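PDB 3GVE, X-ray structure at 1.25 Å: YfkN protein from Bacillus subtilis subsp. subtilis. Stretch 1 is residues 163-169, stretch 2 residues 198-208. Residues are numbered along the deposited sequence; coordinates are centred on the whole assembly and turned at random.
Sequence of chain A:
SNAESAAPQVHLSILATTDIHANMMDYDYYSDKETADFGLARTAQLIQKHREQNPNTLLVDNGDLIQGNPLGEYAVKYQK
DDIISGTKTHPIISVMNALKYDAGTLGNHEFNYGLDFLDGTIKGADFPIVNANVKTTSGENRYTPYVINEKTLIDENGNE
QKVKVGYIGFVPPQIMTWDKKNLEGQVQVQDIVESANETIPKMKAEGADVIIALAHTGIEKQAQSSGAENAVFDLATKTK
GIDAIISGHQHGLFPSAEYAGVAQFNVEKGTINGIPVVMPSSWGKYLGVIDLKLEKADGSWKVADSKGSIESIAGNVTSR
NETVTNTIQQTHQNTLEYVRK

Stretch 1 163-169: VKVGYIG
Stretch 2 198-208: ETIPKMKAEGA

Strand 163-169 of YfkN packs against helix 198-205, nearly antiparallel: the axes cross at 161° and approach to 9.9 Å. All seven strand residues are extended, with phi -90 to -132 and psi 116 to 154; helical phi runs from -51 (Ile200) to -91 (Thr199) with psi -36 to -44, and Glu206 (-77/7) is the first residue to leave it. The helix is kinked at Pro201 and Lys202, whose N atoms make no bond to the preceding turn; Pro201 has no amide hydrogen to give, and Lys202 N bonds weakly to Thr199 O (3.0 Å). Register is set by CA pairs Lys164-Ala208 (4.9 Å) and Ile168-Thr199 (8.4 Å).

Ile168 (tt) points toward the helix, placing CD1 3.5 Å from Thr199 CG2 (chi1 m) and CB 3.9 Å from SE of selenomethionine Met203. Met203 (m, t, p) curls its CE to 3.7 Å from Gly166 CA; an ideal CB on Gly166 would lie 2.6 Å from that CE, a clash. Val165 and Tyr167 point away.

No hydrogen bond crosses the interface. At its edge, extended Lys164 (mttt) lies along the helix exit, its CD 3.4 Å from Gly207 O, its NZ 3.8 Å from Glu206 O. Gly207 turns the chain at 99/6, where a CB would jam against the preceding carbonyl. Within the turn, Gly207 N bonds Lys204 O (3.0 Å), Ala208 N bonds Met203 O (3.1 Å), and Lys204 NZ bonds Ala208 O (2.9 Å).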

# COMPACT_ATOMS: atom_id res chain seq x y z
N VAL A 163 -3.39 17.96 -36.72
CA VAL A 163 -4.46 17.30 -35.97
C VAL A 163 -4.58 17.94 -34.59
O VAL A 163 -3.60 18.05 -33.88
CB VAL A 163 -4.16 15.79 -35.83
CG1 VAL A 163 -5.29 15.08 -35.07
CG2 VAL A 163 -3.95 15.16 -37.21
N LYS A 164 -5.78 18.39 -34.24
CA LYS A 164 -5.98 19.04 -32.92
C LYS A 164 -6.37 17.96 -31.91
O LYS A 164 -7.35 17.28 -32.07
CB LYS A 164 -7.03 20.08 -33.01
CG LYS A 164 -6.56 21.41 -33.51
CD LYS A 164 -7.71 22.47 -33.58
CE LYS A 164 -7.20 23.73 -34.34
NZ LYS A 164 -8.09 24.83 -33.93
N VAL A 165 -5.49 17.79 -30.93
CA VAL A 165 -5.68 16.79 -29.86
C VAL A 165 -6.11 17.50 -28.61
O VAL A 165 -5.45 18.45 -28.14
CB VAL A 165 -4.37 16.03 -29.61
CG1 VAL A 165 -4.53 14.92 -28.55
CG2 VAL A 165 -3.91 15.37 -30.93
N GLY A 166 -7.19 17.04 -28.04
CA GLY A 166 -7.72 17.54 -26.79
C GLY A 166 -7.52 16.59 -25.62
O GLY A 166 -7.61 15.36 -25.83
N TYR A 167 -7.27 17.11 -24.45
CA TYR A 167 -7.21 16.28 -23.26
C TYR A 167 -8.25 16.80 -22.29
O TYR A 167 -8.36 17.99 -22.08
CB TYR A 167 -5.83 16.39 -22.61
CG TYR A 167 -4.67 16.06 -23.53
CD1 TYR A 167 -4.18 14.76 -23.64
CD2 TYR A 167 -4.05 17.06 -24.27
CE1 TYR A 167 -3.11 14.48 -24.48
CE2 TYR A 167 -2.98 16.78 -25.10
CZ TYR A 167 -2.51 15.49 -25.20
OH TYR A 167 -1.44 15.23 -26.03
N ILE A 168 -8.97 15.87 -21.69
CA ILE A 168 -9.93 16.17 -20.64
C ILE A 168 -9.68 15.19 -19.50
O ILE A 168 -9.33 14.05 -19.74
CB ILE A 168 -11.40 16.06 -21.16
CG1 ILE A 168 -12.41 16.50 -20.08
CG2 ILE A 168 -11.72 14.65 -21.69
CD1 ILE A 168 -13.86 16.68 -20.61
N GLY A 169 -9.88 15.63 -18.27
CA GLY A 169 -9.62 14.77 -17.12
C GLY A 169 -10.76 14.74 -16.13
O GLY A 169 -11.51 15.69 -16.02
N GLU A 198 -21.09 17.67 -20.67
CA GLU A 198 -21.11 19.13 -20.65
C GLU A 198 -19.92 19.70 -21.41
O GLU A 198 -20.02 20.69 -22.10
CB GLU A 198 -21.09 19.58 -19.20
CG GLU A 198 -21.04 21.07 -18.90
CD GLU A 198 -20.95 21.32 -17.40
OE1 GLU A 198 -21.91 21.04 -16.69
OE2 GLU A 198 -19.91 21.75 -16.92
N THR A 199 -18.78 19.03 -21.29
CA THR A 199 -17.52 19.58 -21.77
C THR A 199 -17.14 19.21 -23.21
O THR A 199 -16.63 20.03 -23.94
CB THR A 199 -16.37 19.25 -20.78
OG1 THR A 199 -16.72 19.68 -19.47
CG2 THR A 199 -15.08 19.95 -21.19
N ILE A 200 -17.38 17.97 -23.61
CA ILE A 200 -17.04 17.50 -24.93
C ILE A 200 -17.56 18.41 -26.08
O ILE A 200 -16.86 18.66 -26.99
CB ILE A 200 -17.50 16.05 -25.14
CG1 ILE A 200 -16.58 15.08 -24.35
CG2 ILE A 200 -17.50 15.66 -26.65
CD1 ILE A 200 -17.21 13.74 -24.10
N PRO A 201 -18.81 18.87 -26.01
CA PRO A 201 -19.33 19.74 -27.09
C PRO A 201 -18.50 21.01 -27.28
O PRO A 201 -18.31 21.48 -28.38
CB PRO A 201 -20.74 20.07 -26.60
CG PRO A 201 -21.13 18.88 -25.83
CD PRO A 201 -19.88 18.46 -25.09
N LYS A 202 -18.00 21.54 -26.19
CA LYS A 202 -17.19 22.72 -26.26
C LYS A 202 -15.88 22.39 -26.93
O LYS A 202 -15.38 23.17 -27.69
CB LYS A 202 -16.94 23.24 -24.87
CG LYS A 202 -18.19 23.48 -24.14
CD LYS A 202 -17.90 24.49 -23.12
CE LYS A 202 -17.87 23.90 -21.78
NZ LYS A 202 -19.04 24.44 -21.08
N MSE A 203 -15.32 21.23 -26.61
CA MSE A 203 -14.06 20.82 -27.21
C MSE A 203 -14.25 20.62 -28.70
O MSE A 203 -13.40 21.02 -29.47
CB MSE A 203 -13.53 19.53 -26.56
CG MSE A 203 -13.26 19.64 -25.07
SE MSE A 203 -12.73 17.94 -24.28
CE MSE A 203 -10.92 17.82 -25.04
N LYS A 204 -15.35 19.98 -29.10
CA LYS A 204 -15.59 19.81 -30.52
C LYS A 204 -15.75 21.19 -31.20
O LYS A 204 -15.20 21.41 -32.27
CB LYS A 204 -16.79 18.90 -30.73
CG LYS A 204 -16.54 17.45 -30.30
CD LYS A 204 -15.18 16.95 -30.75
CE LYS A 204 -15.25 16.20 -32.06
NZ LYS A 204 -13.97 15.52 -32.42
N ALA A 205 -16.46 22.10 -30.55
CA ALA A 205 -16.60 23.50 -31.08
C ALA A 205 -15.28 24.14 -31.29
O ALA A 205 -15.11 24.87 -32.33
CB ALA A 205 -17.49 24.30 -30.11
N GLU A 206 -14.34 24.01 -30.35
CA GLU A 206 -13.02 24.57 -30.49
C GLU A 206 -12.08 23.79 -31.41
O GLU A 206 -10.87 24.17 -31.50
CB GLU A 206 -12.39 24.82 -29.10
CG GLU A 206 -13.24 25.69 -28.20
CD GLU A 206 -13.42 27.14 -28.76
OE1 GLU A 206 -12.59 27.56 -29.60
OE2 GLU A 206 -14.40 27.81 -28.30
N GLY A 207 -12.59 22.78 -32.09
CA GLY A 207 -11.83 22.15 -33.13
C GLY A 207 -11.11 20.86 -32.82
O GLY A 207 -10.41 20.34 -33.64
N ALA A 208 -11.32 20.31 -31.63
CA ALA A 208 -10.66 19.05 -31.31
C ALA A 208 -10.99 17.98 -32.33
O ALA A 208 -12.13 17.72 -32.59
CB ALA A 208 -11.05 18.58 -29.90